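Local structure of RNA polymerase II subunit B1 CTD phosphatase RTR1 (Saccharomyces cerevisiae, 5C2Y) at residues A[13-18]-A[35-40]; A[52-57]-A[163-168]; A[96-101]-A[108-113]. The protein removes phosphate from the heptapeptide repeats of the C-terminal domain of the largest RNA polymerase II subunit, regulating the polymerase as its phosphorylation pattern changes. All coordinates share one frame; numbering follows the deposited sequence.

Contact 1 (A[13-18]-A[35-40]); sequences KETALI and TLEIIG
Glu-37 lies against Ala-16 and Thr-15, and its side chain is the one to follow outward. CB comes first: it sits 3.6 Å from Ala-16 CB, methyl against methylene, with both CA-CB bonds aimed at the partner helix. CG then leaves on the side of the backbone N, anti to the carbonyl carbon (chi1 -85°), and passes 4.0 Å from Thr-15 O. A bend at chi2 (-62°) turns the carboxylate toward Thr-15. CD stays beside the same carbonyl, and Glu-37 OE1 ends 3.6 Å from Thr-15 O and 3.8 Å from Thr-15 CG2. The two oxygens are both acceptors, so nothing bonds them; the CG2 methyl beside OE1 is the packing contact, with the Thr-15 and Glu-37 side chains crossing at about a right angle. Thr-15 OG1 is engaged elsewhere, on Asp-11 O of its own helix.

The two segments belong to helices 9-17 and 28-42, consecutive in the chain and running roughly antiparallel as a helical hairpin: their local axes make 143° and approach to 8.7 Å. The small side chain of Ala-16 is consistent with this closeness, its CA lying 5.4 Å from Glu-37 CA. Near its end the first helix widens into a pi-type turn, where Lys-13 O accepts from Leu-17 N and, weakly, from Ile-18 N. An alanine in place of Glu-37 would keep the meeting at CB but would probably strip the rest of the chain from beside Thr-15, leaving its CG2 methyl more open at the edge of the interface. On the buried side, Ala-16 CB also touches Ile-38 CG1 at 4.2 Å. Ile-38 goes on from there to Leu-56 of helix 50-56 and to Phe-59.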
loop_
_atom_site.group_PDB
_atom_site.type_symbol
_atom_site.label_atom_id
_atom_site.label_comp_id
_atom_site.label_asym_id
_atom_site.label_seq_id
_atom_site.Cartn_x
_atom_site.Cartn_y
_atom_site.Cartn_z
ATOM N N LYS A 13 -2.253 -8.312 12.059
ATOM C CA LYS A 13 -1.679 -8.532 13.378
ATOM C C LYS A 13 -1.615 -10.026 13.671
ATOM O O LYS A 13 -0.646 -10.505 14.263
ATOM C CB LYS A 13 -2.494 -7.813 14.460
ATOM C CG LYS A 13 -2.268 -6.302 14.605
ATOM C CD LYS A 13 -3.262 -5.770 15.622
ATOM C CE LYS A 13 -3.302 -4.248 15.709
ATOM N NZ LYS A 13 -4.649 -3.801 16.213
ATOM N N GLU A 14 -2.643 -10.757 13.245
ATOM C CA GLU A 14 -2.745 -12.190 13.504
ATOM C C GLU A 14 -1.883 -13.018 12.554
ATOM O O GLU A 14 -1.206 -13.954 12.977
ATOM C CB GLU A 14 -4.210 -12.658 13.404
ATOM C CG GLU A 14 -5.067 -12.367 14.650
ATOM C CD GLU A 14 -6.575 -12.316 14.349
ATOM O OE1 GLU A 14 -6.953 -12.497 13.163
ATOM O OE2 GLU A 14 -7.376 -12.079 15.295
ATOM N N THR A 15 -1.906 -12.669 11.274
ATOM C CA THR A 15 -1.256 -13.475 10.249
ATOM C C THR A 15 0.258 -13.226 10.174
ATOM O O THR A 15 0.994 -14.084 9.699
ATOM C CB THR A 15 -1.889 -13.206 8.864
ATOM O OG1 THR A 15 -3.319 -13.139 8.995
ATOM C CG2 THR A 15 -1.512 -14.287 7.854
ATOM N N ALA A 16 0.733 -12.076 10.658
ATOM C CA ALA A 16 2.147 -11.722 10.484
ATOM C C ALA A 16 2.891 -11.376 11.764
ATOM O O ALA A 16 4.095 -11.607 11.872
ATOM C CB ALA A 16 2.273 -10.548 9.512
ATOM N N LEU A 17 2.191 -10.785 12.718
ATOM C CA LEU A 17 2.865 -10.139 13.826
ATOM C C LEU A 17 2.956 -11.007 15.070
ATOM O O LEU A 17 3.855 -10.812 15.889
ATOM C CB LEU A 17 2.161 -8.831 14.170
ATOM C CG LEU A 17 2.139 -7.798 13.055
ATOM C CD1 LEU A 17 1.496 -6.511 13.556
ATOM C CD2 LEU A 17 3.562 -7.570 12.558
ATOM N N ILE A 18 2.024 -11.946 15.214
ATOM C CA ILE A 18 1.962 -12.805 16.398
ATOM C C ILE A 18 3.317 -13.391 16.855
ATOM O O ILE A 18 3.676 -13.276 18.031
ATOM C CB ILE A 18 0.978 -13.977 16.177
ATOM C CG1 ILE A 18 -0.467 -13.499 16.268
ATOM C CG2 ILE A 18 1.213 -15.079 17.200
ATOM C CD1 ILE A 18 -1.470 -14.614 16.020
ATOM N N THR A 35 7.442 -9.099 6.455
ATOM C CA THR A 35 7.180 -8.455 5.170
ATOM C C THR A 35 6.406 -9.362 4.213
ATOM O O THR A 35 5.305 -8.999 3.779
ATOM C CB THR A 35 8.484 -7.990 4.498
ATOM O OG1 THR A 35 9.176 -7.094 5.378
ATOM C CG2 THR A 35 8.194 -7.280 3.189
ATOM N N LEU A 36 6.946 -10.540 3.904
ATOM C CA LEU A 36 6.295 -11.413 2.912
ATOM C C LEU A 36 4.965 -11.927 3.427
ATOM O O LEU A 36 4.112 -12.377 2.654
ATOM C CB LEU A 36 7.182 -12.593 2.525
ATOM C CG LEU A 36 8.528 -12.241 1.891
ATOM C CD1 LEU A 36 9.319 -13.507 1.656
ATOM C CD2 LEU A 36 8.374 -11.445 0.593
ATOM N N GLU A 37 4.772 -11.849 4.734
ATOM C CA GLU A 37 3.493 -12.253 5.286
ATOM C C GLU A 37 2.406 -11.232 4.996
ATOM O O GLU A 37 1.286 -11.607 4.657
ATOM C CB GLU A 37 3.600 -12.500 6.793
ATOM C CG GLU A 37 4.076 -13.908 7.121
ATOM C CD GLU A 37 3.115 -14.983 6.621
ATOM O OE1 GLU A 37 1.956 -14.655 6.309
ATOM O OE2 GLU A 37 3.518 -16.158 6.526
ATOM N N ILE A 38 2.733 -9.949 5.135
ATOM C CA ILE A 38 1.794 -8.880 4.766
ATOM C C ILE A 38 1.493 -8.898 3.263
ATOM O O ILE A 38 0.336 -8.909 2.852
ATOM C CB ILE A 38 2.338 -7.501 5.160
ATOM C CG1 ILE A 38 2.447 -7.396 6.678
ATOM C CG2 ILE A 38 1.428 -6.425 4.656
ATOM C CD1 ILE A 38 3.312 -6.283 7.128
ATOM N N ILE A 39 2.547 -8.916 2.450
ATOM C CA ILE A 39 2.398 -8.972 0.998
ATOM C C ILE A 39 1.661 -10.231 0.554
ATOM O O ILE A 39 0.911 -10.201 -0.422
ATOM C CB ILE A 39 3.759 -8.890 0.306
ATOM C CG1 ILE A 39 4.386 -7.525 0.595
ATOM C CG2 ILE A 39 3.617 -9.095 -1.184
ATOM C CD1 ILE A 39 5.637 -7.272 -0.157
ATOM N N GLY A 40 1.849 -11.333 1.279
ATOM C CA GLY A 40 1.056 -12.517 1.029
ATOM C C GLY A 40 -0.415 -12.193 1.225
ATOM O O GLY A 40 -1.286 -12.677 0.515
#

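Contact 2 (A[52-57]-A[163-168]); sequences TLKYLG and FEELLR. With SO4 (sulfate ion), chain D.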
loop_
_atom_site.group_PDB
_atom_site.type_symbol
_atom_site.label_atom_id
_atom_site.label_comp_id
_atom_site.label_asym_id
_atom_site.label_seq_id
_atom_site.Cartn_x
_atom_site.Cartn_y
_atom_site.Cartn_z
ATOM N N THR A 52 -6.528 0.588 7.430
ATOM C CA THR A 52 -5.626 -0.540 7.285
ATOM C C THR A 52 -4.464 -0.152 6.369
ATOM O O THR A 52 -3.295 -0.346 6.734
ATOM C CB THR A 52 -6.374 -1.770 6.750
ATOM O OG1 THR A 52 -7.392 -2.132 7.686
ATOM C CG2 THR A 52 -5.446 -2.943 6.577
ATOM N N LEU A 53 -4.777 0.430 5.206
ATOM C CA LEU A 53 -3.735 0.903 4.296
ATOM C C LEU A 53 -2.790 1.872 5.012
ATOM O O LEU A 53 -1.574 1.796 4.828
ATOM C CB LEU A 53 -4.341 1.561 3.061
ATOM C CG LEU A 53 -3.370 2.034 1.967
ATOM C CD1 LEU A 53 -2.513 0.909 1.446
ATOM C CD2 LEU A 53 -4.116 2.635 0.817
ATOM N N LYS A 54 -3.352 2.758 5.836
ATOM C CA LYS A 54 -2.580 3.728 6.597
ATOM C C LYS A 54 -1.761 3.049 7.675
ATOM O O LYS A 54 -0.586 3.368 7.880
ATOM C CB LYS A 54 -3.502 4.768 7.233
ATOM C CG LYS A 54 -3.848 5.949 6.337
ATOM C CD LYS A 54 -5.241 6.493 6.626
ATOM C CE LYS A 54 -5.359 7.144 7.998
ATOM N NZ LYS A 54 -4.661 8.447 8.072
ATOM N N TYR A 55 -2.392 2.124 8.388
ATOM C CA TYR A 55 -1.704 1.396 9.444
ATOM C C TYR A 55 -0.494 0.678 8.869
ATOM O O TYR A 55 0.578 0.630 9.472
ATOM C CB TYR A 55 -2.655 0.393 10.106
ATOM C CG TYR A 55 -1.977 -0.653 10.963
ATOM C CD1 TYR A 55 -1.423 -0.314 12.185
ATOM C CD2 TYR A 55 -1.898 -1.978 10.551
ATOM C CE1 TYR A 55 -0.796 -1.255 12.969
ATOM C CE2 TYR A 55 -1.277 -2.931 11.340
ATOM C CZ TYR A 55 -0.733 -2.561 12.550
ATOM O OH TYR A 55 -0.114 -3.492 13.352
ATOM N N LEU A 56 -0.706 0.134 7.683
ATOM C CA LEU A 56 0.251 -0.683 6.958
ATOM C C LEU A 56 1.583 0.015 6.696
ATOM O O LEU A 56 2.636 -0.625 6.669
ATOM C CB LEU A 56 -0.398 -1.071 5.649
ATOM C CG LEU A 56 -0.008 -2.261 4.827
ATOM C CD1 LEU A 56 -0.650 -3.483 5.418
ATOM C CD2 LEU A 56 -0.532 -1.978 3.435
ATOM N N GLY A 57 1.529 1.328 6.492
ATOM C CA GLY A 57 2.720 2.131 6.264
ATOM C C GLY A 57 3.919 1.928 7.192
ATOM O O GLY A 57 5.064 2.092 6.750
ATOM N N PHE A 163 -4.320 10.188 -0.485
ATOM C CA PHE A 163 -4.626 11.245 -1.433
ATOM C C PHE A 163 -6.081 11.603 -1.274
ATOM O O PHE A 163 -6.442 12.783 -1.228
ATOM C CB PHE A 163 -4.313 10.810 -2.860
ATOM C CG PHE A 163 -4.578 11.864 -3.894
ATOM C CD1 PHE A 163 -4.326 13.192 -3.635
ATOM C CD2 PHE A 163 -5.049 11.517 -5.149
ATOM C CE1 PHE A 163 -4.565 14.153 -4.606
ATOM C CE2 PHE A 163 -5.283 12.470 -6.115
ATOM C CZ PHE A 163 -5.041 13.781 -5.845
ATOM N N GLU A 164 -6.915 10.584 -1.131
ATOM C CA GLU A 164 -8.344 10.824 -1.089
ATOM C C GLU A 164 -8.764 11.461 0.236
ATOM O O GLU A 164 -9.877 11.939 0.353
ATOM C CB GLU A 164 -9.123 9.526 -1.369
ATOM C CG GLU A 164 -8.745 8.335 -0.516
ATOM C CD GLU A 164 -7.530 7.558 -1.021
ATOM O OE1 GLU A 164 -7.678 6.354 -1.337
ATOM O OE2 GLU A 164 -6.424 8.143 -1.060
ATOM N N GLU A 165 -7.867 11.514 1.217
ATOM C CA GLU A 165 -8.125 12.297 2.424
ATOM C C GLU A 165 -7.975 13.778 2.128
ATOM O O GLU A 165 -8.683 14.602 2.693
ATOM C CB GLU A 165 -7.181 11.916 3.563
ATOM C CG GLU A 165 -7.345 10.505 4.071
ATOM C CD GLU A 165 -6.423 10.176 5.254
ATOM O OE1 GLU A 165 -5.424 10.885 5.463
ATOM O OE2 GLU A 165 -6.693 9.184 5.967
ATOM N N LEU A 166 -7.038 14.134 1.255
ATOM C CA LEU A 166 -6.869 15.542 0.918
ATOM C C LEU A 166 -7.997 16.031 0.007
ATOM O O LEU A 166 -8.536 17.110 0.200
ATOM C CB LEU A 166 -5.506 15.795 0.264
ATOM C CG LEU A 166 -4.276 15.758 1.184
ATOM C CD1 LEU A 166 -3.091 16.355 0.462
ATOM C CD2 LEU A 166 -4.483 16.444 2.536
ATOM N N LEU A 167 -8.353 15.237 -0.992
ATOM C CA LEU A 167 -9.483 15.564 -1.845
ATOM C C LEU A 167 -10.746 15.882 -1.052
ATOM O O LEU A 167 -11.376 16.918 -1.259
ATOM C CB LEU A 167 -9.759 14.407 -2.792
ATOM C CG LEU A 167 -8.622 14.124 -3.760
ATOM C CD1 LEU A 167 -9.134 13.177 -4.810
ATOM C CD2 LEU A 167 -8.117 15.422 -4.388
ATOM N N ARG A 168 -11.111 14.967 -0.153
ATOM C CA ARG A 168 -12.247 15.150 0.756
ATOM C C ARG A 168 -12.201 16.466 1.511
ATOM O O ARG A 168 -13.159 17.232 1.488
ATOM C CB ARG A 168 -12.308 14.017 1.775
ATOM C CG ARG A 168 -13.077 12.842 1.280
ATOM C CD ARG A 168 -13.467 11.916 2.397
ATOM N NE ARG A 168 -12.303 11.289 2.983
ATOM C CZ ARG A 168 -11.832 10.115 2.593
ATOM N NH1 ARG A 168 -12.434 9.452 1.612
ATOM N NH2 ARG A 168 -10.761 9.609 3.185
HETATM S S SO4 D . -4.650 9.115 11.223
HETATM O O1 SO4 D . -5.934 9.579 10.694
HETATM O O2 SO4 D . -3.569 9.568 10.353
HETATM O O3 SO4 D . -4.679 7.654 11.297
HETATM O O4 SO4 D . -4.434 9.637 12.570
#
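The carboxylate of Glu-165 receives Lys-54 through the syn lone pair of OE2, the one that faces OE1, with Lys-54 NZ 3.0 Å from Glu-165 OE2. Two other flat groups lie on the same helix: Leu-167 CG stands 4.1 Å over the middle of the Phe-163 ring, and Glu-164 O stands 3.5 Å over the middle of the Arg-168 guanidinium.

Lys-54 and Glu-165 alone make the direct contact, and the salt bridge is its main bond. It spans a wide separation, the CA atoms of Lys-54 and Glu-165 being 11.0 Å apart, and the two side chains reach it from opposite directions. Glu-165 does so extended beyond CG; Lys-54 is bent at each torsion after the first, with chi3 at 67° and chi4 at 72°, which curls the chain so that its CD and CE run alongside Glu-165 OE2 before NZ meets it.

In the fold, this bridge ties helix 163-170, late in the chain, to helix 50-56 across a chain excursion that holds the zinc ligands Cys-78, Cys-83, Cys-117 and His-121. Arg-168 NH2 adds a second salt bridge between the same two helices, to Glu-50, while Phe-163 meets the ring of Phe-127 on helix 119-129.

Lys-54 NZ has more than one partner. It donates to O2 of a sulfate, probably from the crystallisation liquor, at 2.8 Å, and weakly to Val-160 O.

Contact 3 (A[96-101]-A[108-113]); sequences MNDTTK and NPYAYL
Lys-101 and Tyr-110 face each other from two short helical pieces separated by six residues, three of them still helix, and the nearest CA atoms are those of Lys-101 and Ala-111, 7.3 Å apart. Segment 96-101 is helical throughout, its first turn closed by the backbone bond from Thr-100 N to Met-96 O. Segment 108-113 enters its helix through a turn capped by Asn-108, whose OD1 takes a weak bond from Tyr-110 N at 3.4 Å.

Tyr-110 carries nearly everything that crosses. With CG anti to the backbone N (chi1 179°), its ring reaches over to the other helix, where Lys-101 lies across one face at about a right angle. Lys-101 CB meets the ring at Tyr-110 CD2, 3.8 Å away. A bend at chi3 then brings Lys-101 CE over the middle of the Tyr-110 ring as a CH-pi contact, 3.8 Å from the centroid and 8° off the normal. Lys-101 NZ goes on toward the CD1-CE1 side and makes a cation-pi interaction, 3.9 Å from the centroid of the Tyr-110 ring and 22° off the normal, so methylene and ammonium share the face. At the ring's edge, near its plane, Asp-98 O sits 3.6 Å from Tyr-110 CE2. The hydroxyl lies beside the Asp-98 side chain, Tyr-110 OH 3.5 Å from Asp-98 OD2; OD2 also accepts from Asp-92 N.

The whole arrangement lies within the predicted RTR1-type zinc finger, on an outlying part of the chain. The loop before helix 96-104 packs Arg-91 on both Asp-98 and Tyr-110, Leu-113 pairs by backbone with Arg-89, and the chain then runs through Cys-117 into helix 119-129, which carries the zinc ligand His-121.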
loop_
_atom_site.group_PDB
_atom_site.type_symbol
_atom_site.label_atom_id
_atom_site.label_comp_id
_atom_site.label_asym_id
_atom_site.label_seq_id
_atom_site.Cartn_x
_atom_site.Cartn_y
_atom_site.Cartn_z
ATOM N N MET A 96 9.964 -6.507 -23.945
ATOM C CA MET A 96 10.718 -5.274 -24.054
ATOM C C MET A 96 9.907 -4.218 -24.811
ATOM O O MET A 96 10.090 -3.019 -24.592
ATOM C CB MET A 96 12.049 -5.523 -24.744
ATOM C CG MET A 96 12.990 -4.350 -24.692
ATOM S SD MET A 96 13.381 -3.848 -23.004
ATOM C CE MET A 96 14.280 -2.331 -23.284
ATOM N N ASN A 97 9.004 -4.653 -25.696
ATOM C CA ASN A 97 8.092 -3.710 -26.336
ATOM C C ASN A 97 7.254 -3.024 -25.278
ATOM O O ASN A 97 7.140 -1.792 -25.266
ATOM C CB ASN A 97 7.169 -4.394 -27.350
ATOM C CG ASN A 97 7.837 -4.631 -28.704
ATOM O OD1 ASN A 97 8.996 -4.245 -28.950
ATOM N ND2 ASN A 97 7.084 -5.241 -29.601
ATOM N N ASP A 98 6.674 -3.834 -24.389
ATOM C CA ASP A 98 5.813 -3.318 -23.332
ATOM C C ASP A 98 6.624 -2.416 -22.406
ATOM O O ASP A 98 6.144 -1.382 -21.961
ATOM C CB ASP A 98 5.148 -4.464 -22.558
ATOM C CG ASP A 98 3.965 -5.072 -23.313
ATOM O OD1 ASP A 98 3.835 -4.845 -24.541
ATOM O OD2 ASP A 98 3.142 -5.775 -22.685
ATOM N N THR A 99 7.863 -2.796 -22.138
ATOM C CA THR A 99 8.725 -1.976 -21.304
ATOM C C THR A 99 9.052 -0.672 -22.025
ATOM O O THR A 99 8.997 0.400 -21.425
ATOM C CB THR A 99 10.014 -2.738 -20.920
ATOM O OG1 THR A 99 9.696 -3.708 -19.911
ATOM C CG2 THR A 99 11.101 -1.770 -20.402
ATOM N N THR A 100 9.353 -0.773 -23.321
ATOM C CA THR A 100 9.639 0.389 -24.162
ATOM C C THR A 100 8.476 1.375 -24.215
ATOM O O THR A 100 8.705 2.582 -24.169
ATOM C CB THR A 100 9.984 -0.024 -25.614
ATOM O OG1 THR A 100 11.090 -0.930 -25.608
ATOM C CG2 THR A 100 10.378 1.179 -26.428
ATOM N N LYS A 101 7.241 0.864 -24.318
ATOM C CA LYS A 101 6.045 1.704 -24.455
ATOM C C LYS A 101 5.856 2.651 -23.282
ATOM O O LYS A 101 5.489 3.815 -23.453
ATOM C CB LYS A 101 4.788 0.844 -24.595
ATOM C CG LYS A 101 4.535 0.344 -26.011
ATOM C CD LYS A 101 3.327 -0.556 -26.089
ATOM C CE LYS A 101 2.091 0.171 -25.660
ATOM N NZ LYS A 101 0.928 -0.743 -25.751
ATOM N N ASN A 108 1.341 9.186 -22.595
ATOM C CA ASN A 108 0.321 8.207 -22.965
ATOM C C ASN A 108 -0.232 7.552 -21.697
ATOM O O ASN A 108 0.487 7.411 -20.696
ATOM C CB ASN A 108 0.901 7.157 -23.921
ATOM C CG ASN A 108 -0.142 6.559 -24.839
ATOM O OD1 ASN A 108 -0.641 5.449 -24.609
ATOM N ND2 ASN A 108 -0.484 7.295 -25.888
ATOM N N PRO A 109 -1.524 7.194 -21.715
ATOM C CA PRO A 109 -2.126 6.505 -20.571
ATOM C C PRO A 109 -1.524 5.117 -20.325
ATOM O O PRO A 109 -1.662 4.606 -19.228
ATOM C CB PRO A 109 -3.609 6.376 -20.969
ATOM C CG PRO A 109 -3.836 7.384 -22.022
ATOM C CD PRO A 109 -2.522 7.551 -22.740
ATOM N N TYR A 110 -0.904 4.502 -21.328
ATOM C CA TYR A 110 -0.418 3.142 -21.158
ATOM C C TYR A 110 0.407 3.003 -19.902
ATOM O O TYR A 110 0.257 2.035 -19.149
ATOM C CB TYR A 110 0.430 2.694 -22.339
ATOM C CG TYR A 110 0.946 1.295 -22.127
ATOM C CD1 TYR A 110 0.092 0.211 -22.246
ATOM C CD2 TYR A 110 2.272 1.057 -21.769
ATOM C CE1 TYR A 110 0.537 -1.076 -22.042
ATOM C CE2 TYR A 110 2.740 -0.234 -21.568
ATOM C CZ TYR A 110 1.862 -1.301 -21.705
ATOM O OH TYR A 110 2.271 -2.610 -21.509
ATOM N N ALA A 111 1.277 3.987 -19.684
ATOM C CA ALA A 111 2.262 3.910 -18.619
ATOM C C ALA A 111 1.586 3.591 -17.283
ATOM O O ALA A 111 2.081 2.742 -16.542
ATOM C CB ALA A 111 3.062 5.198 -18.536
ATOM N N TYR A 112 0.452 4.226 -16.977
ATOM C CA TYR A 112 -0.237 3.905 -15.717
ATOM C C TYR A 112 -1.369 2.900 -15.872
ATOM O O TYR A 112 -1.557 2.037 -15.007
ATOM C CB TYR A 112 -0.770 5.163 -15.014
ATOM C CG TYR A 112 -1.505 6.180 -15.858
ATOM C CD1 TYR A 112 -2.888 6.172 -15.944
ATOM C CD2 TYR A 112 -0.815 7.193 -16.529
ATOM C CE1 TYR A 112 -3.563 7.122 -16.706
ATOM C CE2 TYR A 112 -1.477 8.140 -17.286
ATOM C CZ TYR A 112 -2.850 8.097 -17.370
ATOM O OH TYR A 112 -3.519 9.030 -18.117
ATOM N N LEU A 113 -2.105 2.978 -16.972
ATOM C CA LEU A 113 -3.245 2.093 -17.154
ATOM C C LEU A 113 -2.809 0.626 -17.240
ATOM O O LEU A 113 -3.631 -0.285 -17.067
ATOM C CB LEU A 113 -4.044 2.509 -18.385
ATOM C CG LEU A 113 -4.886 3.774 -18.178
ATOM C CD1 LEU A 113 -5.844 4.017 -19.339
ATOM C CD2 LEU A 113 -5.662 3.690 -16.883
#

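Contacts 1 and 2 are neighbours: helix 28-42 of the first leads into helix 50-56 of the second, and Leu-17 and Lys-13 pack on Tyr-55. Contact 3 stands apart, about 32 Å from contact 1 and 27 Å from contact 2 between centres, yet its chain segment is nested inside the loop that contact 2 closes. The chemistry follows the setting. Contact 1, partly buried, is chiefly van der Waals packing with a carboxylate at its edge. Contact 2 lies at the surface and rests mainly on one salt bridge. Contact 3, also partly buried, sets a lysine on a face of a buried tyrosine.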